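Local coordinates for protein alginase (Pseudoalteromonas, PDB 4Q8K) that cleaves the polysaccharide alginate, as a lyase of polysaccharide lyase family 18, most likely by the beta-elimination common to alginate lyases, at residues Thr284-Arg288 with Val298-Gly302; Glu206-Val212 with Met359-Thr365; Leu170-Leu175 with Phe319-Leu323. All coordinates share one frame; numbering follows the deposited sequence.

Contact 1 (Thr284-Arg288 with Val298-Gly302)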
loop_
_atom_site.group_PDB
_atom_site.type_symbol
_atom_site.label_atom_id
_atom_site.label_comp_id
_atom_site.label_asym_id
_atom_site.label_seq_id
_atom_site.Cartn_x
_atom_site.Cartn_y
_atom_site.Cartn_z
ATOM N N THR A 284 -7.329 -7.883 -11.943
ATOM C CA THR A 284 -7.944 -6.814 -11.168
ATOM C C THR A 284 -8.726 -7.412 -10.008
ATOM O O THR A 284 -9.305 -8.488 -10.144
ATOM C CB THR A 284 -8.907 -5.981 -12.046
ATOM O OG1 THR A 284 -8.188 -5.408 -13.150
ATOM C CG2 THR A 284 -9.569 -4.866 -11.238
ATOM N N PHE A 285 -8.718 -6.732 -8.863
ATOM C CA PHE A 285 -9.517 -7.173 -7.720
ATOM C C PHE A 285 -10.137 -5.975 -7.018
ATOM O O PHE A 285 -9.796 -4.828 -7.315
ATOM C CB PHE A 285 -8.674 -8.002 -6.746
ATOM C CG PHE A 285 -7.579 -7.220 -6.045
ATOM C CD1 PHE A 285 -6.344 -7.034 -6.633
ATOM C CD2 PHE A 285 -7.782 -6.713 -4.767
ATOM C CE1 PHE A 285 -5.342 -6.330 -5.972
ATOM C CE2 PHE A 285 -6.795 -6.020 -4.105
ATOM C CZ PHE A 285 -5.567 -5.826 -4.701
ATOM N N ASN A 286 -11.060 -6.240 -6.100
ATOM C CA ASN A 286 -11.686 -5.177 -5.337
ATOM C C ASN A 286 -11.091 -5.095 -3.944
ATOM O O ASN A 286 -10.944 -6.112 -3.258
ATOM C CB ASN A 286 -13.199 -5.405 -5.247
ATOM C CG ASN A 286 -13.950 -4.170 -4.783
ATOM O OD1 ASN A 286 -14.174 -3.242 -5.564
ATOM N ND2 ASN A 286 -14.350 -4.152 -3.515
ATOM N N LEU A 287 -10.741 -3.882 -3.531
ATOM C CA LEU A 287 -10.163 -3.652 -2.217
ATOM C C LEU A 287 -11.062 -2.762 -1.368
ATOM O O LEU A 287 -11.451 -1.679 -1.789
ATOM C CB LEU A 287 -8.779 -3.001 -2.338
ATOM C CG LEU A 287 -8.077 -2.679 -1.014
ATOM C CD1 LEU A 287 -7.732 -3.933 -0.240
ATOM C CD2 LEU A 287 -6.805 -1.866 -1.294
ATOM N N ARG A 288 -11.389 -3.221 -0.170
ATOM C CA ARG A 288 -12.121 -2.388 0.784
ATOM C C ARG A 288 -11.421 -2.400 2.136
ATOM O O ARG A 288 -11.223 -3.453 2.737
ATOM C CB ARG A 288 -13.581 -2.845 0.935
ATOM C CG ARG A 288 -14.435 -1.901 1.786
ATOM C CD ARG A 288 -15.937 -2.174 1.597
ATOM N NE ARG A 288 -16.771 -1.138 2.209
ATOM C CZ ARG A 288 -17.335 -1.262 3.402
ATOM N NH1 ARG A 288 -18.078 -0.287 3.916
ATOM N NH2 ARG A 288 -17.156 -2.382 4.086
ATOM N N VAL A 298 -10.059 -5.495 6.339
ATOM C CA VAL A 298 -9.704 -5.469 4.925
ATOM C C VAL A 298 -10.424 -6.586 4.193
ATOM O O VAL A 298 -10.452 -7.723 4.673
ATOM C CB VAL A 298 -8.184 -5.629 4.722
ATOM C CG1 VAL A 298 -7.824 -5.549 3.230
ATOM C CG2 VAL A 298 -7.446 -4.566 5.509
ATOM N N THR A 299 -11.004 -6.257 3.041
ATOM C CA THR A 299 -11.693 -7.237 2.217
ATOM C C THR A 299 -11.170 -7.195 0.782
ATOM O O THR A 299 -11.065 -6.124 0.180
ATOM C CB THR A 299 -13.215 -6.988 2.192
ATOM O OG1 THR A 299 -13.732 -7.040 3.525
ATOM C CG2 THR A 299 -13.925 -8.006 1.322
ATOM N N ALA A 300 -10.833 -8.362 0.246
ATOM C CA ALA A 300 -10.441 -8.487 -1.148
ATOM C C ALA A 300 -10.652 -9.926 -1.600
ATOM O O ALA A 300 -10.499 -10.855 -0.802
ATOM C CB ALA A 300 -8.985 -8.051 -1.351
ATOM N N PHE A 301 -11.031 -10.103 -2.864
ATOM C CA PHE A 301 -11.341 -11.428 -3.416
ATOM C C PHE A 301 -12.456 -12.115 -2.631
ATOM O O PHE A 301 -12.492 -13.344 -2.553
ATOM C CB PHE A 301 -10.111 -12.342 -3.415
ATOM C CG PHE A 301 -8.925 -11.769 -4.141
ATOM C CD1 PHE A 301 -8.749 -11.995 -5.497
ATOM C CD2 PHE A 301 -7.984 -11.008 -3.461
ATOM C CE1 PHE A 301 -7.644 -11.469 -6.168
ATOM C CE2 PHE A 301 -6.887 -10.471 -4.128
ATOM C CZ PHE A 301 -6.720 -10.708 -5.479
ATOM N N GLY A 302 -13.347 -11.324 -2.041
ATOM C CA GLY A 302 -14.447 -11.866 -1.248
ATOM C C GLY A 302 -14.066 -12.349 0.144
ATOM O O GLY A 302 -14.923 -12.826 0.897
HETATM O O HOH W 1 -12.116 -8.969 -5.538
HETATM O O HOH W 2 -13.568 -5.980 -1.563
HETATM O O HOH W 3 -13.467 -4.614 4.594
#
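The beta hairpin made by strands 284-292 and 295-300 brings Arg288 and Thr299 together as an antiparallel hydrogen-bonded pair. Arg288 N donates a hydrogen bond to Thr299 O at 2.9 Å, and Thr299 N returns a bond of 2.8 Å to Arg288 O. Past this pair the strands part: Asn286 O is met by Ala300 CA at 3.2 Å in a CA-H...O contact, and water 1 accepts from Asn286 N and, weakly, from Phe301 N. Phe301, with positive phi (58°), leaves the strand and sends its ring back over Phe285. The two ring planes are within 16° of parallel but slid apart, so they barely overlap; what lies over the face of the Phe301 ring is Phe285 CB, 3.9 Å from the ring centroid. Phe285 holds CG between its own backbone N and carbonyl carbon (chi1 67°), which carries the ring on to Ala300 CB, 3.9 Å from Phe285 CD2. Further along, Leu287 CD1 touches Val298 CG1 at 3.8 Å, on the buried face packed against strand 221-228. The face of Asn286, Arg288 and Thr299 is more polar: Asn286 ND2 donates to water 2 and to Glu209, while Thr299 OG1 bonds Ser304 and shares water 3 with Arg288 O. One apolar and one hydrated face suit a hairpin within one sheet of the beta-sandwich (jelly-roll) fold of this kind of alginate lyase.

Contact 2 (Glu206-Val212 with Met359-Thr365); sequences EVFEATV and MTNVSYT
A beta bulge separates the Thr211-Thr360 pair from the Glu209-Ser363 pair: two residues, Asn361 and Val362, face the single Ala210. Asn361 has a positive phi (44°), and the chain turns a corner there. Regular antiparallel bonding resumes on each side. Thr211 N reaches Thr360 O at 2.8 Å, with the return bond from Thr360 N to Thr211 O; beyond the bulge, Glu209 with Ser363 and Val207 with Thr365 are joined by two bonds each. Water 6 sits at the irregularity, donating to Asn361 O and hydrogen-bonded to Thr211 OG1.

On the buried face, Phe208 points its ring between Met359 and Tyr364. Met359 SD lies in the plane of that ring, at its edge, 3.9 Å from Phe208 CZ, a Met-aromatic contact, and also rests on Ala210 CB at 4.1 Å. Val362 CG1 comes to within 3.9 Å of Phe208 CE1. Tyr364, CG anti to the backbone N (chi1 -178°), stretches along the sheet until its OH, also hydrogen-bonded to Arg366, donates to Glu206 OE1 at 2.7 Å. The bond uses the anti lone pair of OE1, and the carboxylate stands 83° from the ring plane. The other oxygen, Glu206 OE2, accepts from His227 and Asn291, so both ends of this buried carboxylate are held, which should restrict its rotation.

The opposite face carries Val207, Glu209, Thr211, Thr360, Ser363 and Thr365. Here Thr211 CB packs on Thr360 OG1 at 3.4 Å, and water 4 bridges Val207 O and Ser363 OG. An aromatic, largely apolar inner face backed by a hydrated one is the arrangement of a sheet in a beta-sandwich.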
loop_
_atom_site.group_PDB
_atom_site.type_symbol
_atom_site.label_atom_id
_atom_site.label_comp_id
_atom_site.label_asym_id
_atom_site.label_seq_id
_atom_site.Cartn_x
_atom_site.Cartn_y
_atom_site.Cartn_z
ATOM N N GLU A 206 -13.303 5.475 8.870
ATOM C CA GLU A 206 -12.866 5.624 7.490
ATOM C C GLU A 206 -13.194 4.427 6.660
ATOM O O GLU A 206 -13.063 3.326 7.097
ATOM C CB GLU A 206 -11.372 5.670 7.365
ATOM C CG GLU A 206 -10.634 6.665 8.129
ATOM C CD GLU A 206 -9.141 6.375 8.054
ATOM O OE1 GLU A 206 -8.536 6.863 7.114
ATOM O OE2 GLU A 206 -8.636 5.690 8.936
ATOM N N VAL A 207 -13.543 4.682 5.423
ATOM C CA VAL A 207 -13.761 3.618 4.467
ATOM C C VAL A 207 -13.030 3.982 3.184
ATOM O O VAL A 207 -13.240 5.068 2.635
ATOM C CB VAL A 207 -15.254 3.460 4.138
ATOM C CG1 VAL A 207 -15.455 2.397 3.069
ATOM C CG2 VAL A 207 -16.055 3.124 5.404
ATOM N N PHE A 208 -12.157 3.090 2.718
ATOM C CA PHE A 208 -11.533 3.249 1.415
ATOM C C PHE A 208 -11.902 2.037 0.580
ATOM O O PHE A 208 -11.794 0.900 1.044
ATOM C CB PHE A 208 -10.007 3.360 1.537
ATOM C CG PHE A 208 -9.286 3.392 0.207
ATOM C CD1 PHE A 208 -9.073 4.588 -0.445
ATOM C CD2 PHE A 208 -8.816 2.221 -0.381
ATOM C CE1 PHE A 208 -8.399 4.627 -1.671
ATOM C CE2 PHE A 208 -8.159 2.245 -1.597
ATOM C CZ PHE A 208 -7.947 3.455 -2.244
ATOM N N GLU A 209 -12.371 2.285 -0.637
ATOM C CA GLU A 209 -12.661 1.212 -1.568
ATOM C C GLU A 209 -12.117 1.579 -2.936
ATOM O O GLU A 209 -12.166 2.741 -3.336
ATOM C CB GLU A 209 -14.165 0.932 -1.651
ATOM C CG GLU A 209 -14.507 -0.285 -2.509
ATOM C CD GLU A 209 -15.872 -0.879 -2.204
ATOM O OE1 GLU A 209 -16.650 -0.268 -1.439
ATOM O OE2 GLU A 209 -16.160 -1.976 -2.730
ATOM N N ALA A 210 -11.589 0.583 -3.637
ATOM C CA ALA A 210 -11.071 0.778 -4.975
ATOM C C ALA A 210 -11.080 -0.532 -5.751
ATOM O O ALA A 210 -10.969 -1.620 -5.173
ATOM C CB ALA A 210 -9.665 1.351 -4.914
ATOM N N THR A 211 -11.265 -0.413 -7.057
ATOM C CA THR A 211 -11.024 -1.492 -7.996
ATOM C C THR A 211 -9.557 -1.366 -8.408
ATOM O O THR A 211 -9.129 -0.328 -8.939
ATOM C CB THR A 211 -11.951 -1.352 -9.218
ATOM O OG1 THR A 211 -13.307 -1.567 -8.805
ATOM C CG2 THR A 211 -11.597 -2.346 -10.312
ATOM N N VAL A 212 -8.782 -2.411 -8.132
ATOM C CA VAL A 212 -7.336 -2.345 -8.261
ATOM C C VAL A 212 -6.795 -3.315 -9.299
ATOM O O VAL A 212 -6.948 -4.529 -9.165
ATOM C CB VAL A 212 -6.631 -2.658 -6.909
ATOM C CG1 VAL A 212 -5.117 -2.490 -7.047
ATOM C CG2 VAL A 212 -7.164 -1.781 -5.795
ATOM N N MET A 359 -6.047 2.333 -10.118
ATOM C CA MET A 359 -7.215 2.306 -9.253
ATOM C C MET A 359 -8.380 3.059 -9.867
ATOM O O MET A 359 -8.231 4.198 -10.295
ATOM C CB MET A 359 -6.878 2.890 -7.881
ATOM C CG MET A 359 -5.943 2.031 -7.080
ATOM S SD MET A 359 -5.800 2.566 -5.382
ATOM C CE MET A 359 -4.365 1.631 -4.852
ATOM N N THR A 360 -9.531 2.394 -9.915
ATOM C CA THR A 360 -10.758 2.949 -10.454
ATOM C C THR A 360 -11.886 2.710 -9.450
ATOM O O THR A 360 -11.695 2.014 -8.442
ATOM C CB THR A 360 -11.134 2.277 -11.784
ATOM O OG1 THR A 360 -11.113 0.853 -11.619
ATOM C CG2 THR A 360 -10.147 2.676 -12.897
ATOM N N ASN A 361 -13.059 3.280 -9.727
ATOM C CA ASN A 361 -14.193 3.173 -8.811
ATOM C C ASN A 361 -13.737 3.410 -7.382
ATOM O O ASN A 361 -13.972 2.589 -6.495
ATOM C CB ASN A 361 -14.842 1.796 -8.905
ATOM C CG ASN A 361 -15.309 1.462 -10.302
ATOM O OD1 ASN A 361 -15.190 0.318 -10.747
ATOM N ND2 ASN A 361 -15.837 2.455 -11.007
ATOM N N VAL A 362 -13.071 4.532 -7.166
ATOM C CA VAL A 362 -12.484 4.822 -5.876
ATOM C C VAL A 362 -13.440 5.623 -5.002
ATOM O O VAL A 362 -14.090 6.554 -5.475
ATOM C CB VAL A 362 -11.184 5.611 -6.052
ATOM C CG1 VAL A 362 -10.526 5.879 -4.708
ATOM C CG2 VAL A 362 -10.244 4.844 -6.977
ATOM N N SER A 363 -13.529 5.254 -3.730
ATOM C CA SER A 363 -14.233 6.080 -2.757
ATOM C C SER A 363 -13.465 6.175 -1.444
ATOM O O SER A 363 -12.728 5.272 -1.065
ATOM C CB SER A 363 -15.664 5.580 -2.528
ATOM O OG SER A 363 -15.664 4.246 -2.066
ATOM N N TYR A 364 -13.594 7.301 -0.784
ATOM C CA TYR A 364 -13.014 7.486 0.518
ATOM C C TYR A 364 -13.933 8.319 1.372
ATOM O O TYR A 364 -14.366 9.343 0.964
ATOM C CB TYR A 364 -11.642 8.155 0.454
ATOM C CG TYR A 364 -11.015 8.307 1.781
ATOM C CD1 TYR A 364 -10.446 7.250 2.436
ATOM C CD2 TYR A 364 -11.019 9.514 2.412
ATOM C CE1 TYR A 364 -9.871 7.416 3.666
ATOM C CE2 TYR A 364 -10.470 9.685 3.637
ATOM C CZ TYR A 364 -9.900 8.647 4.273
ATOM O OH TYR A 364 -9.393 8.857 5.507
ATOM N N THR A 365 -14.230 7.834 2.557
ATOM C CA THR A 365 -14.966 8.626 3.521
ATOM C C THR A 365 -14.254 8.639 4.831
ATOM O O THR A 365 -13.650 7.683 5.215
ATOM C CB THR A 365 -16.394 8.103 3.766
ATOM O OG1 THR A 365 -16.321 6.929 4.536
ATOM C CG2 THR A 365 -17.095 7.796 2.526
HETATM O O HOH W 4 -15.325 4.855 0.649
HETATM O O HOH W 5 -8.633 -0.392 -11.717
HETATM O O HOH W 6 -14.367 -0.450 -6.226
#

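Contact 3 (Leu170-Leu175 with Phe319-Leu323); sequences LVFVPL and FGNYL
Phe172 presses its ring flat over the backbone of Gly320, and this is the tight heart of the contact. Gly320 CA stands 3.5 Å from the ring centroid, only 8° off the ring normal, a CH-pi contact over the middle of the face. The ring lies directly on the Gly320 backbone, where phi is positive (144°). Beside it, Phe172 CB meets Asn321 CB at 3.6 Å. The Asn321 amide, CG anti to the backbone N (chi1 179°), reaches across to Pro174, with ND2 3.2 Å from Pro174 CD. Its bond from ND2 to Phe172 O is weak and long at 3.4 Å; firmer partners are Thr222 for OD1 and Ser355 for ND2. The contact spans the interior of the beta-sandwich: strand 169-172 belongs to one sheet and strand 321-324 to the other, and the chain turns a corner at Gly320. Contact is slighter at the two ends. Leu170 CD1 touches the edge of the Phe319 ring at 4.0 Å, while the Phe172 and Phe319 rings meet obliquely, centroids 6.0 Å apart. At the far, partly exposed end, Leu175 touches Leu323 mainly through CD2 to CD2 at 3.6 Å, and Trp187 covers it further.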
loop_
_atom_site.group_PDB
_atom_site.type_symbol
_atom_site.label_atom_id
_atom_site.label_comp_id
_atom_site.label_asym_id
_atom_site.label_seq_id
_atom_site.Cartn_x
_atom_site.Cartn_y
_atom_site.Cartn_z
ATOM N N LEU A 170 -6.690 6.490 -11.417
ATOM C CA LEU A 170 -5.417 6.783 -10.773
ATOM C C LEU A 170 -4.396 5.721 -11.165
ATOM O O LEU A 170 -4.669 4.522 -11.075
ATOM C CB LEU A 170 -5.560 6.814 -9.249
ATOM C CG LEU A 170 -6.467 7.887 -8.639
ATOM C CD1 LEU A 170 -6.588 7.675 -7.144
ATOM C CD2 LEU A 170 -5.930 9.282 -8.933
ATOM N N VAL A 171 -3.227 6.162 -11.615
ATOM C CA VAL A 171 -2.155 5.237 -11.975
ATOM C C VAL A 171 -0.914 5.541 -11.157
ATOM O O VAL A 171 -0.366 6.637 -11.241
ATOM C CB VAL A 171 -1.800 5.329 -13.469
ATOM C CG1 VAL A 171 -0.472 4.625 -13.737
ATOM C CG2 VAL A 171 -2.919 4.740 -14.316
ATOM N N PHE A 172 -0.473 4.566 -10.369
ATOM C CA PHE A 172 0.679 4.748 -9.493
ATOM C C PHE A 172 1.875 3.979 -10.034
ATOM O O PHE A 172 1.849 2.750 -10.119
ATOM C CB PHE A 172 0.359 4.299 -8.065
ATOM C CG PHE A 172 -0.816 5.025 -7.450
ATOM C CD1 PHE A 172 -0.642 6.261 -6.840
ATOM C CD2 PHE A 172 -2.087 4.484 -7.498
ATOM C CE1 PHE A 172 -1.713 6.937 -6.276
ATOM C CE2 PHE A 172 -3.166 5.163 -6.933
ATOM C CZ PHE A 172 -2.977 6.381 -6.329
ATOM N N VAL A 173 2.920 4.719 -10.399
ATOM C CA VAL A 173 4.079 4.152 -11.073
ATOM C C VAL A 173 5.363 4.617 -10.387
ATOM O O VAL A 173 5.988 5.595 -10.805
ATOM C CB VAL A 173 4.097 4.581 -12.539
ATOM C CG1 VAL A 173 3.182 3.683 -13.370
ATOM C CG2 VAL A 173 3.668 6.057 -12.662
ATOM N N PRO A 174 5.751 3.932 -9.310
ATOM C CA PRO A 174 6.908 4.315 -8.496
ATOM C C PRO A 174 8.242 4.218 -9.255
ATOM O O PRO A 174 9.178 4.931 -8.894
ATOM C CB PRO A 174 6.858 3.320 -7.336
ATOM C CG PRO A 174 6.122 2.139 -7.901
ATOM C CD PRO A 174 5.072 2.735 -8.774
ATOM N N LEU A 175 8.325 3.382 -10.286
ATOM C CA LEU A 175 9.549 3.331 -11.090
ATOM C C LEU A 175 9.754 4.629 -11.856
ATOM O O LEU A 175 10.865 4.916 -12.315
ATOM C CB LEU A 175 9.526 2.164 -12.076
ATOM C CG LEU A 175 9.472 0.753 -11.484
ATOM C CD1 LEU A 175 9.212 -0.263 -12.585
ATOM C CD2 LEU A 175 10.739 0.423 -10.691
ATOM N N PHE A 319 -2.415 5.310 0.341
ATOM C CA PHE A 319 -2.677 4.290 -0.668
ATOM C C PHE A 319 -1.969 4.666 -1.959
ATOM O O PHE A 319 -1.658 5.838 -2.179
ATOM C CB PHE A 319 -4.184 4.134 -0.893
ATOM C CG PHE A 319 -4.823 5.327 -1.538
ATOM C CD1 PHE A 319 -5.225 6.409 -0.770
ATOM C CD2 PHE A 319 -5.020 5.367 -2.901
ATOM C CE1 PHE A 319 -5.812 7.518 -1.365
ATOM C CE2 PHE A 319 -5.609 6.473 -3.504
ATOM C CZ PHE A 319 -6.007 7.544 -2.727
ATOM N N GLY A 320 -1.705 3.664 -2.791
ATOM C CA GLY A 320 -0.992 3.847 -4.043
ATOM C C GLY A 320 -0.091 2.660 -4.326
ATOM O O GLY A 320 -0.524 1.509 -4.310
ATOM N N ASN A 321 1.180 2.929 -4.585
ATOM C CA ASN A 321 2.083 1.846 -4.921
ATOM C C ASN A 321 3.433 2.180 -4.319
ATOM O O ASN A 321 4.165 3.031 -4.841
ATOM C CB ASN A 321 2.143 1.684 -6.446
ATOM C CG ASN A 321 3.099 0.588 -6.895
ATOM O OD1 ASN A 321 3.842 0.028 -6.094
ATOM N ND2 ASN A 321 3.098 0.304 -8.189
ATOM N N TYR A 322 3.723 1.553 -3.181
ATOM C CA TYR A 322 5.000 1.710 -2.498
ATOM C C TYR A 322 5.833 0.454 -2.737
ATOM O O TYR A 322 5.700 -0.533 -2.021
ATOM C CB TYR A 322 4.735 1.906 -1.010
ATOM C CG TYR A 322 5.939 2.126 -0.128
ATOM C CD1 TYR A 322 7.219 2.263 -0.655
ATOM C CD2 TYR A 322 5.792 2.184 1.252
ATOM C CE1 TYR A 322 8.308 2.464 0.168
ATOM C CE2 TYR A 322 6.881 2.380 2.088
ATOM C CZ TYR A 322 8.139 2.518 1.533
ATOM O OH TYR A 322 9.225 2.718 2.356
ATOM N N LEU A 323 6.692 0.510 -3.756
ATOM C CA LEU A 323 7.495 -0.632 -4.195
ATOM C C LEU A 323 8.664 -0.911 -3.245
ATOM O O LEU A 323 9.487 -0.029 -2.976
ATOM C CB LEU A 323 8.011 -0.374 -5.615
ATOM C CG LEU A 323 8.649 -1.529 -6.401
ATOM C CD1 LEU A 323 7.618 -2.607 -6.714
ATOM C CD2 LEU A 323 9.291 -0.990 -7.688
#

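Overall arrangement
Contacts 1 and 2 lie side by side in the seven-stranded antiparallel sheet, centres about 10 Å apart, where strands 204-216 and 284-292 are neighbours; Leu287 N bonds Ala210 O across that seam. Contact 3 ties the same sheet to the other one. Its centre is about 15 Å from that of contact 2, which it touches through strand 169-172 beside strand 355-368 and through Phe319 against Phe208 and Met359. The centres of contacts 1 and 3 are about 18 Å apart, and their nearest atoms about 7 Å. Along the chain, the segments of contacts 2 and 3 alternate, and both enclose the local hairpin of contact 1. Remote parts of the lyase sequence are thereby woven into one sandwich.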